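Local coordinates for protein EmrA (Aquifex aeolicus, PDB 4TKO) that serves as the periplasmic adaptor of a major facilitator superfamily multidrug efflux pump, probably helping to move xenobiotics out of the cell, at residues Ala8-Val13 with Val260-Thr265; Ser21-Arg26 with Glu46-Leu51; Glu72-Leu77 with Ser198-Ile203. One frame throughout, in Å; residues are numbered along the deposited sequence.

Interaction 1 of 3, residues Ala8-Val13 with Val260-Thr265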
ATOM      1  N   ALA A   8      64.471   2.032  15.727  1.00 48.73           N
ATOM      2  CA  ALA A   8      63.978   3.203  16.444  1.00 44.75           C
ATOM      3  C   ALA A   8      62.912   2.722  17.401  1.00 33.06           C
ATOM      4  O   ALA A   8      61.946   2.086  16.987  1.00 48.35           O
ATOM      5  CB  ALA A   8      63.429   4.240  15.499  1.00 38.09           C
ATOM      6  N   ILE A   9      63.123   2.966  18.682  1.00 27.00           N
ATOM      7  CA  ILE A   9      62.171   2.582  19.698  1.00 34.00           C
ATOM      8  C   ILE A   9      61.563   3.850  20.307  1.00 46.45           C
ATOM      9  O   ILE A   9      62.261   4.834  20.516  1.00 54.33           O
ATOM     10  CB  ILE A   9      62.837   1.735  20.796  1.00 34.60           C
ATOM     11  CG1 ILE A   9      61.800   1.210  21.781  1.00 57.35           C
ATOM     12  CG2 ILE A   9      63.838   2.571  21.561  1.00 47.26           C
ATOM     13  CD1 ILE A   9      62.337   0.133  22.697  1.00 78.41           C
ATOM     14  N   THR A  10      60.265   3.828  20.579  1.00 47.34           N
ATOM     15  CA  THR A  10      59.606   4.942  21.249  1.00 41.43           C
ATOM     16  C   THR A  10      58.412   4.473  22.073  1.00 44.54           C
ATOM     17  O   THR A  10      57.830   3.426  21.797  1.00 53.83           O
ATOM     18  CB  THR A  10      59.125   6.009  20.255  1.00 46.22           C
ATOM     19  OG1 THR A  10      58.202   6.877  20.921  1.00 52.31           O
ATOM     20  CG2 THR A  10      58.419   5.372  19.083  1.00 48.17           C
ATOM     21  N   ASN A  11      58.056   5.249  23.090  1.00 43.39           N
ATOM     22  CA  ASN A  11      56.906   4.924  23.930  1.00 36.49           C
ATOM     23  C   ASN A  11      55.772   5.949  23.748  1.00 36.29           C
ATOM     24  O   ASN A  11      54.744   5.914  24.437  1.00 33.40           O
ATOM     25  CB  ASN A  11      57.335   4.821  25.394  1.00 35.64           C
ATOM     26  CG  ASN A  11      57.975   6.101  25.912  1.00 67.09           C
ATOM     27  OD1 ASN A  11      58.421   6.954  25.130  1.00 62.98           O
ATOM     28  ND2 ASN A  11      58.034   6.240  27.240  1.00 59.26           N
ATOM     29  N   ALA A  12      55.956   6.830  22.773  1.00 31.41           N
ATOM     30  CA  ALA A  12      54.943   7.810  22.418  1.00 33.50           C
ATOM     31  C   ALA A  12      54.044   7.235  21.329  1.00 35.82           C
ATOM     32  O   ALA A  12      54.167   7.596  20.138  1.00 36.72           O
ATOM     33  CB  ALA A  12      55.604   9.124  21.957  1.00 37.62           C
ATOM     34  N   VAL A  13      53.155   6.324  21.723  1.00 31.07           N
ATOM     35  CA  VAL A  13      52.316   5.643  20.743  1.00 38.02           C
ATOM     36  C   VAL A  13      50.824   5.802  21.059  1.00 38.42           C
ATOM     37  O   VAL A  13      50.369   5.579  22.189  1.00 37.74           O
ATOM     38  CB  VAL A  13      52.684   4.117  20.624  1.00 41.11           C
ATOM     39  CG1 VAL A  13      53.904   3.757  21.474  1.00 31.89           C
ATOM     40  CG2 VAL A  13      51.509   3.235  20.992  1.00 33.72           C
ATOM     41  N   VAL A 260      52.718   7.304  16.001  1.00 28.60           N
ATOM     42  CA  VAL A 260      53.913   7.372  16.819  1.00 42.47           C
ATOM     43  C   VAL A 260      54.521   8.755  16.693  1.00 43.92           C
ATOM     44  O   VAL A 260      54.654   9.277  15.582  1.00 43.13           O
ATOM     45  CB  VAL A 260      54.910   6.281  16.395  1.00 41.46           C
ATOM     46  CG1 VAL A 260      56.199   6.415  17.135  1.00 42.23           C
ATOM     47  CG2 VAL A 260      54.298   4.916  16.667  1.00 45.55           C
ATOM     48  N   LEU A 261      54.830   9.367  17.833  1.00 37.08           N
ATOM     49  CA  LEU A 261      55.529  10.660  17.844  1.00 52.04           C
ATOM     50  C   LEU A 261      57.014  10.428  18.051  1.00 47.02           C
ATOM     51  O   LEU A 261      57.459  10.164  19.172  1.00 49.40           O
ATOM     52  CB  LEU A 261      54.987  11.584  18.936  1.00 42.39           C
ATOM     53  CG  LEU A 261      53.561  11.987  18.616  1.00 38.96           C
ATOM     54  CD1 LEU A 261      53.108  13.086  19.528  1.00 33.11           C
ATOM     55  CD2 LEU A 261      53.466  12.398  17.146  1.00 50.34           C
ATOM     56  N   LEU A 262      57.776  10.519  16.970  1.00 42.76           N
ATOM     57  CA  LEU A 262      59.184  10.131  17.006  1.00 53.67           C
ATOM     58  C   LEU A 262      60.124  11.329  17.110  1.00 53.22           C
ATOM     59  O   LEU A 262      60.010  12.281  16.326  1.00 57.07           O
ATOM     60  CB  LEU A 262      59.519   9.310  15.757  1.00 46.79           C
ATOM     61  CG  LEU A 262      60.673   8.321  15.905  1.00 57.17           C
ATOM     62  CD1 LEU A 262      60.797   7.867  17.351  1.00 56.72           C
ATOM     63  CD2 LEU A 262      60.425   7.137  15.003  1.00 44.18           C
ATOM     64  N   GLU A 263      61.052  11.279  18.069  1.00 54.33           N
ATOM     65  CA  GLU A 263      62.100  12.304  18.170  1.00 52.36           C
ATOM     66  C   GLU A 263      62.832  12.389  16.831  1.00 54.84           C
ATOM     67  O   GLU A 263      63.090  11.364  16.197  1.00 64.62           O
ATOM     68  CB  GLU A 263      63.063  11.984  19.311  1.00 49.48           C
ATOM     69  CG  GLU A 263      62.369  11.350  20.522  1.00 72.70           C
ATOM     70  CD  GLU A 263      63.235  11.336  21.781  1.00 94.72           C
ATOM     71  OE1 GLU A 263      64.423  11.715  21.695  1.00107.36           O
ATOM     72  OE2 GLU A 263      62.724  10.949  22.860  1.00 74.70           O
ATOM     73  N   GLU A 264      63.126  13.604  16.371  1.00 62.92           N
ATOM     74  CA  GLU A 264      63.663  13.771  15.019  1.00 69.52           C
ATOM     75  C   GLU A 264      65.025  13.113  14.898  1.00 70.41           C
ATOM     76  O   GLU A 264      65.413  12.634  13.824  1.00 51.57           O
ATOM     77  CB  GLU A 264      63.765  15.249  14.643  1.00 94.62           C
ATOM     78  CG  GLU A 264      64.283  15.486  13.221  1.00 91.36           C
ATOM     79  CD  GLU A 264      64.467  16.957  12.892  1.00111.15           C
ATOM     80  OE1 GLU A 264      63.767  17.804  13.501  1.00104.71           O
ATOM     81  OE2 GLU A 264      65.319  17.261  12.026  1.00118.43           O
ATOM     82  N   THR A 265      65.733  13.096  16.025  1.00 71.13           N
ATOM     83  CA  THR A 265      67.057  12.518  16.114  1.00 51.76           C
ATOM     84  C   THR A 265      67.010  11.028  15.766  1.00 68.89           C
ATOM     85  O   THR A 265      67.768  10.565  14.909  1.00 74.58           O
ATOM     86  CB  THR A 265      67.667  12.743  17.525  1.00 55.89           C
ATOM     87  OG1 THR A 265      69.090  12.624  17.460  1.00 81.80           O
ATOM     88  CG2 THR A 265      67.121  11.750  18.547  1.00 59.12           C
TER

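Interaction 2 of 3, residues Ser21-Arg26 with Glu46-Leu51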
ATOM      1  N   SER A  21      32.061   6.320  12.579  1.00 44.27           N
ATOM      2  CA  SER A  21      30.718   6.712  12.167  1.00 27.70           C
ATOM      3  C   SER A  21      29.851   6.999  13.355  1.00 28.83           C
ATOM      4  O   SER A  21      29.910   6.298  14.358  1.00 32.97           O
ATOM      5  CB  SER A  21      30.072   5.628  11.321  1.00 18.28           C
ATOM      6  OG  SER A  21      30.955   5.335  10.267  1.00 45.22           O
ATOM      7  N   TYR A  22      29.037   8.042  13.234  1.00 27.66           N
ATOM      8  CA  TYR A  22      28.148   8.426  14.308  1.00 24.83           C
ATOM      9  C   TYR A  22      26.811   7.727  14.091  1.00 21.56           C
ATOM     10  O   TYR A  22      26.338   7.677  12.972  1.00 26.42           O
ATOM     11  CB  TYR A  22      28.014   9.958  14.365  1.00 27.27           C
ATOM     12  CG  TYR A  22      29.329  10.667  14.684  1.00 21.35           C
ATOM     13  CD1 TYR A  22      29.859  10.649  15.970  1.00 23.88           C
ATOM     14  CD2 TYR A  22      30.037  11.349  13.701  1.00 24.38           C
ATOM     15  CE1 TYR A  22      31.057  11.267  16.260  1.00 26.26           C
ATOM     16  CE2 TYR A  22      31.220  11.995  13.985  1.00 17.24           C
ATOM     17  CZ  TYR A  22      31.740  11.939  15.263  1.00 30.16           C
ATOM     18  OH  TYR A  22      32.943  12.563  15.557  1.00 32.43           O
ATOM     19  N   LEU A  23      26.240   7.149  15.152  1.00 22.24           N
ATOM     20  CA  LEU A  23      24.934   6.497  15.061  1.00 21.62           C
ATOM     21  C   LEU A  23      23.861   7.306  15.752  1.00 26.38           C
ATOM     22  O   LEU A  23      24.094   7.920  16.784  1.00 28.34           O
ATOM     23  CB  LEU A  23      24.954   5.098  15.671  1.00 18.72           C
ATOM     24  CG  LEU A  23      26.112   4.247  15.185  1.00 25.89           C
ATOM     25  CD1 LEU A  23      26.038   2.881  15.828  1.00 17.72           C
ATOM     26  CD2 LEU A  23      26.075   4.177  13.678  1.00 26.41           C
ATOM     27  N   SER A  24      22.661   7.261  15.198  1.00 24.27           N
ATOM     28  CA  SER A  24      21.570   8.027  15.745  1.00 26.88           C
ATOM     29  C   SER A  24      20.266   7.228  15.646  1.00 18.03           C
ATOM     30  O   SER A  24      20.197   6.250  14.921  1.00 22.65           O
ATOM     31  CB  SER A  24      21.470   9.359  15.006  1.00 17.16           C
ATOM     32  OG  SER A  24      20.930   9.139  13.716  1.00 42.86           O
ATOM     33  N   PHE A  25      19.250   7.635  16.401  1.00 24.04           N
ATOM     34  CA  PHE A  25      17.896   7.113  16.218  1.00 25.61           C
ATOM     35  C   PHE A  25      17.231   7.886  15.071  1.00 24.19           C
ATOM     36  O   PHE A  25      17.525   9.075  14.870  1.00 21.09           O
ATOM     37  CB  PHE A  25      17.065   7.255  17.505  1.00 23.24           C
ATOM     38  CG  PHE A  25      17.590   6.455  18.681  1.00 21.62           C
ATOM     39  CD1 PHE A  25      18.591   6.961  19.487  1.00 28.02           C
ATOM     40  CD2 PHE A  25      17.051   5.206  18.997  1.00 24.09           C
ATOM     41  CE1 PHE A  25      19.078   6.229  20.571  1.00 25.10           C
ATOM     42  CE2 PHE A  25      17.520   4.477  20.072  1.00 28.04           C
ATOM     43  CZ  PHE A  25      18.534   4.988  20.861  1.00 34.27           C
ATOM     44  N   ARG A  26      16.350   7.224  14.320  1.00 33.51           N
ATOM     45  CA  ARG A  26      15.647   7.893  13.223  1.00 24.46           C
ATOM     46  C   ARG A  26      14.405   8.601  13.747  1.00 22.84           C
ATOM     47  O   ARG A  26      13.749   9.349  13.033  1.00 42.94           O
ATOM     48  CB  ARG A  26      15.291   6.906  12.114  1.00 25.01           C
ATOM     49  CG  ARG A  26      16.493   6.085  11.606  1.00 28.71           C
ATOM     50  CD  ARG A  26      16.112   5.156  10.473  1.00 29.28           C
ATOM     51  NE  ARG A  26      15.327   5.851   9.455  1.00 72.03           N
ATOM     52  CZ  ARG A  26      14.203   5.377   8.919  1.00 82.08           C
ATOM     53  NH1 ARG A  26      13.733   4.193   9.292  1.00 67.26           N
ATOM     54  NH2 ARG A  26      13.549   6.079   8.001  1.00 88.31           N
ATOM     55  N   GLU A  46      23.272  -5.971  16.113  1.00 43.32           N
ATOM     56  CA  GLU A  46      23.097  -5.894  17.563  1.00 41.98           C
ATOM     57  C   GLU A  46      22.390  -4.618  17.979  1.00 46.21           C
ATOM     58  O   GLU A  46      22.588  -3.554  17.368  1.00 51.03           O
ATOM     59  CB  GLU A  46      24.446  -5.969  18.283  1.00 40.03           C
ATOM     60  CG  GLU A  46      25.186  -7.288  18.152  1.00 50.39           C
ATOM     61  CD  GLU A  46      26.236  -7.481  19.240  1.00 66.95           C
ATOM     62  OE1 GLU A  46      27.394  -7.791  18.893  1.00 70.88           O
ATOM     63  OE2 GLU A  46      25.906  -7.333  20.442  1.00 68.49           O
ATOM     64  N   ALA A  47      21.574  -4.715  19.026  1.00 45.84           N
ATOM     65  CA  ALA A  47      20.987  -3.522  19.632  1.00 38.80           C
ATOM     66  C   ALA A  47      22.015  -2.850  20.512  1.00 41.76           C
ATOM     67  O   ALA A  47      22.735  -3.517  21.257  1.00 55.46           O
ATOM     68  CB  ALA A  47      19.757  -3.856  20.436  1.00 23.53           C
ATOM     69  N   LEU A  48      22.089  -1.529  20.415  1.00 30.78           N
ATOM     70  CA  LEU A  48      23.025  -0.760  21.213  1.00 26.18           C
ATOM     71  C   LEU A  48      22.276  -0.043  22.296  1.00 31.40           C
ATOM     72  O   LEU A  48      22.784   0.108  23.405  1.00 46.81           O
ATOM     73  CB  LEU A  48      23.787   0.244  20.348  1.00 28.99           C
ATOM     74  CG  LEU A  48      24.401  -0.326  19.065  1.00 33.84           C
ATOM     75  CD1 LEU A  48      24.991   0.777  18.230  1.00 35.49           C
ATOM     76  CD2 LEU A  48      25.473  -1.370  19.370  1.00 40.58           C
ATOM     77  N   ALA A  49      21.056   0.387  21.982  1.00 24.65           N
ATOM     78  CA  ALA A  49      20.263   1.163  22.926  1.00 22.34           C
ATOM     79  C   ALA A  49      18.811   1.198  22.508  1.00 35.77           C
ATOM     80  O   ALA A  49      18.477   0.786  21.404  1.00 32.66           O
ATOM     81  CB  ALA A  49      20.800   2.542  23.029  1.00 21.77           C
ATOM     82  N   LYS A  50      17.939   1.705  23.372  1.00 30.01           N
ATOM     83  CA  LYS A  50      16.516   1.619  23.087  1.00 32.89           C
ATOM     84  C   LYS A  50      15.763   2.806  23.661  1.00 31.63           C
ATOM     85  O   LYS A  50      16.085   3.283  24.749  1.00 33.84           O
ATOM     86  CB  LYS A  50      15.969   0.297  23.637  1.00 39.05           C
ATOM     87  CG  LYS A  50      14.471   0.160  23.633  1.00 45.12           C
ATOM     88  CD  LYS A  50      14.006  -0.537  24.913  1.00 42.82           C
ATOM     89  CE  LYS A  50      12.878  -1.521  24.629  1.00 57.59           C
ATOM     90  NZ  LYS A  50      13.380  -2.733  23.915  1.00 62.82           N
ATOM     91  N   LEU A  51      14.774   3.293  22.915  1.00 26.79           N
ATOM     92  CA  LEU A  51      13.925   4.385  23.381  1.00 28.16           C
ATOM     93  C   LEU A  51      12.596   3.862  23.931  1.00 38.83           C
ATOM     94  O   LEU A  51      12.161   2.760  23.612  1.00 44.64           O
ATOM     95  CB  LEU A  51      13.664   5.376  22.257  1.00 31.11           C
ATOM     96  CG  LEU A  51      14.873   6.063  21.586  1.00 36.86           C
ATOM     97  CD1 LEU A  51      14.431   7.023  20.486  1.00 16.23           C
ATOM     98  CD2 LEU A  51      15.737   6.800  22.601  1.00 35.89           C
TER

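Interaction 3 of 3, residues Glu72-Leu77 with Ser198-Ile203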
ATOM      1  N   GLU A  72     -16.232  -0.547   9.718  1.00 94.20           N
ATOM      2  CA  GLU A  72     -17.585  -0.631  10.246  1.00101.85           C
ATOM      3  C   GLU A  72     -18.473   0.364   9.517  1.00101.85           C
ATOM      4  O   GLU A  72     -19.579   0.683   9.956  1.00102.79           O
ATOM      5  CB  GLU A  72     -17.603  -0.374  11.754  1.00 90.97           C
ATOM      6  CG  GLU A  72     -17.179  -1.585  12.568  1.00102.81           C
ATOM      7  CD  GLU A  72     -17.819  -2.871  12.061  1.00118.36           C
ATOM      8  OE1 GLU A  72     -18.982  -3.146  12.426  1.00116.42           O
ATOM      9  OE2 GLU A  72     -17.160  -3.605  11.290  1.00117.10           O
ATOM     10  N   LYS A  73     -17.959   0.867   8.405  1.00 93.04           N
ATOM     11  CA  LYS A  73     -18.748   1.681   7.503  1.00 94.85           C
ATOM     12  C   LYS A  73     -18.705   1.028   6.141  1.00 95.68           C
ATOM     13  O   LYS A  73     -19.711   0.973   5.432  1.00104.36           O
ATOM     14  CB  LYS A  73     -18.225   3.115   7.427  1.00 80.54           C
ATOM     15  CG  LYS A  73     -18.562   3.962   8.634  1.00 76.42           C
ATOM     16  CD  LYS A  73     -18.646   5.434   8.254  1.00 72.52           C
ATOM     17  CE  LYS A  73     -17.484   5.844   7.359  1.00 90.90           C
ATOM     18  NZ  LYS A  73     -17.437   7.319   7.110  1.00109.06           N
ATOM     19  N   LYS A  74     -17.527   0.528   5.786  1.00 90.37           N
ATOM     20  CA  LYS A  74     -17.351  -0.156   4.519  1.00 98.35           C
ATOM     21  C   LYS A  74     -18.351  -1.304   4.405  1.00108.09           C
ATOM     22  O   LYS A  74     -19.075  -1.399   3.414  1.00119.68           O
ATOM     23  CB  LYS A  74     -15.918  -0.670   4.366  1.00 78.54           C
ATOM     24  CG  LYS A  74     -15.737  -1.577   3.167  1.00 74.29           C
ATOM     25  CD  LYS A  74     -14.346  -2.139   3.093  1.00 71.68           C
ATOM     26  CE  LYS A  74     -14.253  -3.245   2.063  1.00 73.92           C
ATOM     27  NZ  LYS A  74     -12.854  -3.479   1.611  1.00 81.03           N
ATOM     28  N   LYS A  75     -18.417  -2.156   5.422  1.00103.73           N
ATOM     29  CA  LYS A  75     -19.351  -3.279   5.388  1.00114.15           C
ATOM     30  C   LYS A  75     -20.778  -2.843   5.737  1.00112.40           C
ATOM     31  O   LYS A  75     -21.743  -3.531   5.397  1.00101.24           O
ATOM     32  CB  LYS A  75     -18.886  -4.394   6.329  1.00111.48           C
ATOM     33  CG  LYS A  75     -17.509  -4.938   5.976  1.00115.12           C
ATOM     34  CD  LYS A  75     -17.361  -5.123   4.468  1.00106.72           C
ATOM     35  CE  LYS A  75     -15.924  -5.450   4.077  1.00107.13           C
ATOM     36  NZ  LYS A  75     -15.490  -6.791   4.567  1.00108.42           N
ATOM     37  N   ALA A  76     -20.903  -1.699   6.406  1.00110.20           N
ATOM     38  CA  ALA A  76     -22.215  -1.151   6.748  1.00107.43           C
ATOM     39  C   ALA A  76     -23.005  -0.838   5.485  1.00119.22           C
ATOM     40  O   ALA A  76     -24.194  -1.153   5.390  1.00120.49           O
ATOM     41  CB  ALA A  76     -22.076   0.096   7.604  1.00 98.69           C
ATOM     42  N   LEU A  77     -22.340  -0.217   4.516  1.00112.71           N
ATOM     43  CA  LEU A  77     -22.991   0.085   3.250  1.00109.34           C
ATOM     44  C   LEU A  77     -22.394  -0.719   2.095  1.00103.62           C
ATOM     45  O   LEU A  77     -22.356  -0.258   0.957  1.00110.48           O
ATOM     46  CB  LEU A  77     -22.935   1.588   2.955  1.00100.55           C
ATOM     47  CG  LEU A  77     -21.621   2.366   2.969  1.00107.03           C
ATOM     48  CD1 LEU A  77     -20.739   2.008   1.782  1.00 93.64           C
ATOM     49  CD2 LEU A  77     -21.934   3.854   2.978  1.00111.02           C
ATOM     50  N   SER A 198     -14.408   5.868  -2.195  1.00 88.90           N
ATOM     51  CA  SER A 198     -13.788   6.982  -1.483  1.00 93.98           C
ATOM     52  C   SER A 198     -13.606   6.641  -0.010  1.00100.02           C
ATOM     53  O   SER A 198     -13.085   7.438   0.766  1.00 94.48           O
ATOM     54  CB  SER A 198     -14.622   8.256  -1.628  1.00 66.85           C
ATOM     55  OG  SER A 198     -14.535   8.756  -2.948  1.00 92.90           O
ATOM     56  N   LEU A 199     -14.045   5.446   0.368  1.00 95.59           N
ATOM     57  CA  LEU A 199     -13.926   4.989   1.742  1.00 88.94           C
ATOM     58  C   LEU A 199     -12.760   4.028   1.859  1.00 90.82           C
ATOM     59  O   LEU A 199     -11.991   4.076   2.816  1.00100.70           O
ATOM     60  CB  LEU A 199     -15.214   4.315   2.201  1.00 87.07           C
ATOM     61  CG  LEU A 199     -15.417   4.244   3.710  1.00 95.70           C
ATOM     62  CD1 LEU A 199     -15.719   5.633   4.260  1.00 89.74           C
ATOM     63  CD2 LEU A 199     -16.522   3.247   4.062  1.00 90.10           C
ATOM     64  N   GLU A 200     -12.635   3.148   0.873  1.00 79.89           N
ATOM     65  CA  GLU A 200     -11.495   2.251   0.802  1.00 88.39           C
ATOM     66  C   GLU A 200     -10.319   2.979   0.160  1.00 84.68           C
ATOM     67  O   GLU A 200      -9.308   2.367  -0.176  1.00 87.20           O
ATOM     68  CB  GLU A 200     -11.855   0.988   0.021  1.00 92.91           C
ATOM     69  CG  GLU A 200     -12.550   1.276  -1.302  1.00106.58           C
ATOM     70  CD  GLU A 200     -13.304   0.078  -1.853  1.00118.59           C
ATOM     71  OE1 GLU A 200     -12.970  -1.071  -1.482  1.00114.06           O
ATOM     72  OE2 GLU A 200     -14.240   0.292  -2.657  1.00119.11           O
ATOM     73  N   GLU A 201     -10.478   4.288  -0.029  1.00 86.28           N
ATOM     74  CA  GLU A 201      -9.363   5.159  -0.396  1.00 98.06           C
ATOM     75  C   GLU A 201      -8.860   5.864   0.855  1.00 93.90           C
ATOM     76  O   GLU A 201      -7.700   6.261   0.931  1.00 92.53           O
ATOM     77  CB  GLU A 201      -9.766   6.185  -1.460  1.00 90.88           C
ATOM     78  CG  GLU A 201      -9.184   5.909  -2.853  1.00112.98           C
ATOM     79  CD  GLU A 201      -7.664   6.061  -2.917  1.00124.16           C
ATOM     80  OE1 GLU A 201      -7.098   6.814  -2.093  1.00123.68           O
ATOM     81  OE2 GLU A 201      -7.033   5.426  -3.797  1.00106.03           O
ATOM     82  N   GLU A 202      -9.746   6.018   1.831  1.00 87.92           N
ATOM     83  CA  GLU A 202      -9.358   6.521   3.140  1.00 87.42           C
ATOM     84  C   GLU A 202      -8.732   5.390   3.950  1.00 89.39           C
ATOM     85  O   GLU A 202      -7.966   5.632   4.885  1.00 94.53           O
ATOM     86  CB  GLU A 202     -10.559   7.123   3.875  1.00 92.38           C
ATOM     87  CG  GLU A 202     -11.099   8.392   3.220  1.00115.45           C
ATOM     88  CD  GLU A 202     -11.981   9.224   4.143  1.00123.18           C
ATOM     89  OE1 GLU A 202     -11.995   8.958   5.368  1.00105.66           O
ATOM     90  OE2 GLU A 202     -12.657  10.147   3.637  1.00124.33           O
ATOM     91  N   ILE A 203      -9.051   4.157   3.568  1.00 82.90           N
ATOM     92  CA  ILE A 203      -8.458   2.973   4.178  1.00 81.91           C
ATOM     93  C   ILE A 203      -7.090   2.686   3.577  1.00 84.89           C
ATOM     94  O   ILE A 203      -6.175   2.248   4.266  1.00 87.03           O
ATOM     95  CB  ILE A 203      -9.350   1.733   3.997  1.00 71.80           C
ATOM     96  CG1 ILE A 203     -10.497   1.762   5.003  1.00 82.52           C
ATOM     97  CG2 ILE A 203      -8.538   0.465   4.168  1.00 67.49           C
ATOM     98  CD1 ILE A 203     -11.356   0.528   4.965  1.00 85.92           C
TER

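Interaction 1 of 3, residues Ala8-Val13 with Val260-Thr265
This contact lies in the beta-barrel domain of the adaptor, where the first strand of the model, 7-24, meets strand 256-263 around a break. Strand 8-10 runs obliquely to strand 260-263, their directions 119° apart. Only after a turn at Asn11 and Ala12 does the chain pair with its partner, and Val13 and Val260 then form an antiparallel non-hydrogen-bonded pair with their CA atoms 4.6 Å apart.

One hydrogen bond crosses the contact: Leu261 N gives its hydrogen to Ala12 O at 3.0 Å, nearly straight at 163° and lying in the plane of the carbonyl. The same oxygen receives a CA-H...O contact from Val260 CA at 3.3 Å, so two neighbouring residues of one strand converge on it. Ala12, the centre of an inverse gamma turn, turns its carbonyl toward them.

The apolar contacts are spread along both segments. Ala12 CB meets Leu261 CB at 3.9 Å, and Ala8 CB reaches Leu262 CD2 at 4.2 Å. Leu262, with CG anti to its backbone N, crosses Thr10 obliquely and brings CD1 to 3.8 Å from Thr10 CB. Val13 CB faces Val260 CG2, and both valines also touch Val344 on the strand 342-347.

Backbone bonds tie the rest into the barrel: Ala8 and Thr10 pair with Ile346 and Val344, Val260 and Leu262 with Val324 and Ile322. Arg321 touches both Ala12 and Leu261, so strand 321-330 also meets both segments through side chains.

Thr10 braces the turn from within. Its OG1 stands anti to the backbone N (chi1 165°), beside the carbonyl carbon, and from there accepts the Ala12 N-H in an ST turn, OG1 to N being 2.9 Å.

Interaction 2 of 3, residues Ser21-Arg26 with Glu46-Leu51
The Phe25 ring carries Leu51 over one of its faces, while Ala49 CB and the backbone N of Lys50 sit at its edge, near the ring plane. Leu51 CG lies 3.7 Å from the ring centroid and 23° off the normal, a CH-pi contact displaced toward the rim on the CD2-CE2 side. Both methyls of the leucine lie over the same face as CG: CD1 is above Phe25 CD2 at 3.5 Å, and CD2 is 3.8 Å from Phe25 CZ. Phenylalanine and leucine stretch toward each other end to end, each with CG anti to its own carbonyl carbon, beside the backbone N. Farther along, the ring tip Phe25 CZ abuts Ala49 CB at 4.0 Å.

A second pair closes the other end. Leu23 and Leu48 cross at about a right angle and meet through their CD1 methyls. The backbones stay well apart, with CA atoms 9.7 Å from each other at Leu23 and Leu48, as expected for two layers joined by side chains.

Those layers belong to the barrel-sandwich hybrid, the lipoyl-like domain of these adaptors. Strand 7-24 pairs with 246-251 in one sheet; strand 47-51 lies between 221-223 and 29-34 in the other. Phe248 adds to the core by touching Leu48 and Ala49, and Leu222 touches Phe25.

No hydrogen bond passes between the segments. Leu23 and Phe25 bond through their backbones to Ala247, Phe248 and Gly244 instead, so the contact between these segments rests on apolar and CH-pi packing, which depends on shape and burial rather than on directional bonds.

Interaction 3 of 3, residues Glu72-Leu77 with Ser198-Ile203
Leu199 lays its two methyls against Lys73 and Lys74. CD2 comes up to the backbone at the start of Lys74, 3.4 Å from Lys74 N, and also touches Lys74 CB at 4.0 Å. CD1 turns instead to the far end of Lys73, 3.6 Å from Lys73 CE. The leucine has CG anti to its backbone N (chi1 -159°), which carries the branch toward 72-77, and it crosses Lys73 at about a right angle.

Lys73 takes part through its hydrocarbon chain; Lys74 offers its backbone and CB to the leucine and its long side chain to Ile203 and Glu200. Lys73 bends at chi3 (-45°), and the bent chain passes over Leu199 from CB to CE. Its ammonium NZ ends 5.9 Å from Glu202 OE1, too far for a contact, though the opposite charge may still favour that position. Lys74 has CG anti to the backbone N and runs extended from there, so its CD passes Ile203 CD1 at 4.4 Å before the ammonium reaches Glu200. That pair is a long salt bridge, NZ to OE1 3.9 Å, made as the two side chains cross at about a right angle. Being long and on a partly exposed side chain, it is probably a modest contribution.

Side-chain contacts between the two arms continue past the segments, with Leu70 on Ile203 and Leu77 on Leu196 the apolar ones. Helical bonding is imperfect here: Ile203 N to Leu199 O is weak, and Lys75 breaks the helix in 72-77, although Leu77 N still bonds to Lys73 O.

These are two arms of the long alpha-helical hairpin of periplasmic adaptors, with a leucine between them and a charged pair at the edge, consistent with the coiled coil predicted for 60-126 and 151-223.

How the interactions relate
The three contacts follow the elongated molecule from one domain to the next. Interactions 1 and 2 are buried and share strand 7-24, which runs from the beta-barrel into the barrel-sandwich hybrid; their centres are 38 Å apart. Interaction 3, 39 Å from interaction 2 by centres, sits on the helical hairpin and is partly exposed. Chemistry changes accordingly: interaction 1 combines one backbone hydrogen bond with apolar contacts where two strands meet, interaction 2 is side-chain packing between sheets, and interaction 3 sets Leu199 and Ile203 against lysine chains, with a long salt bridge. Along the sequence, interaction 1 encloses both others, so the barrel is closed by distant parts of the chain, whereas interaction 2 is complete before interaction 3 begins.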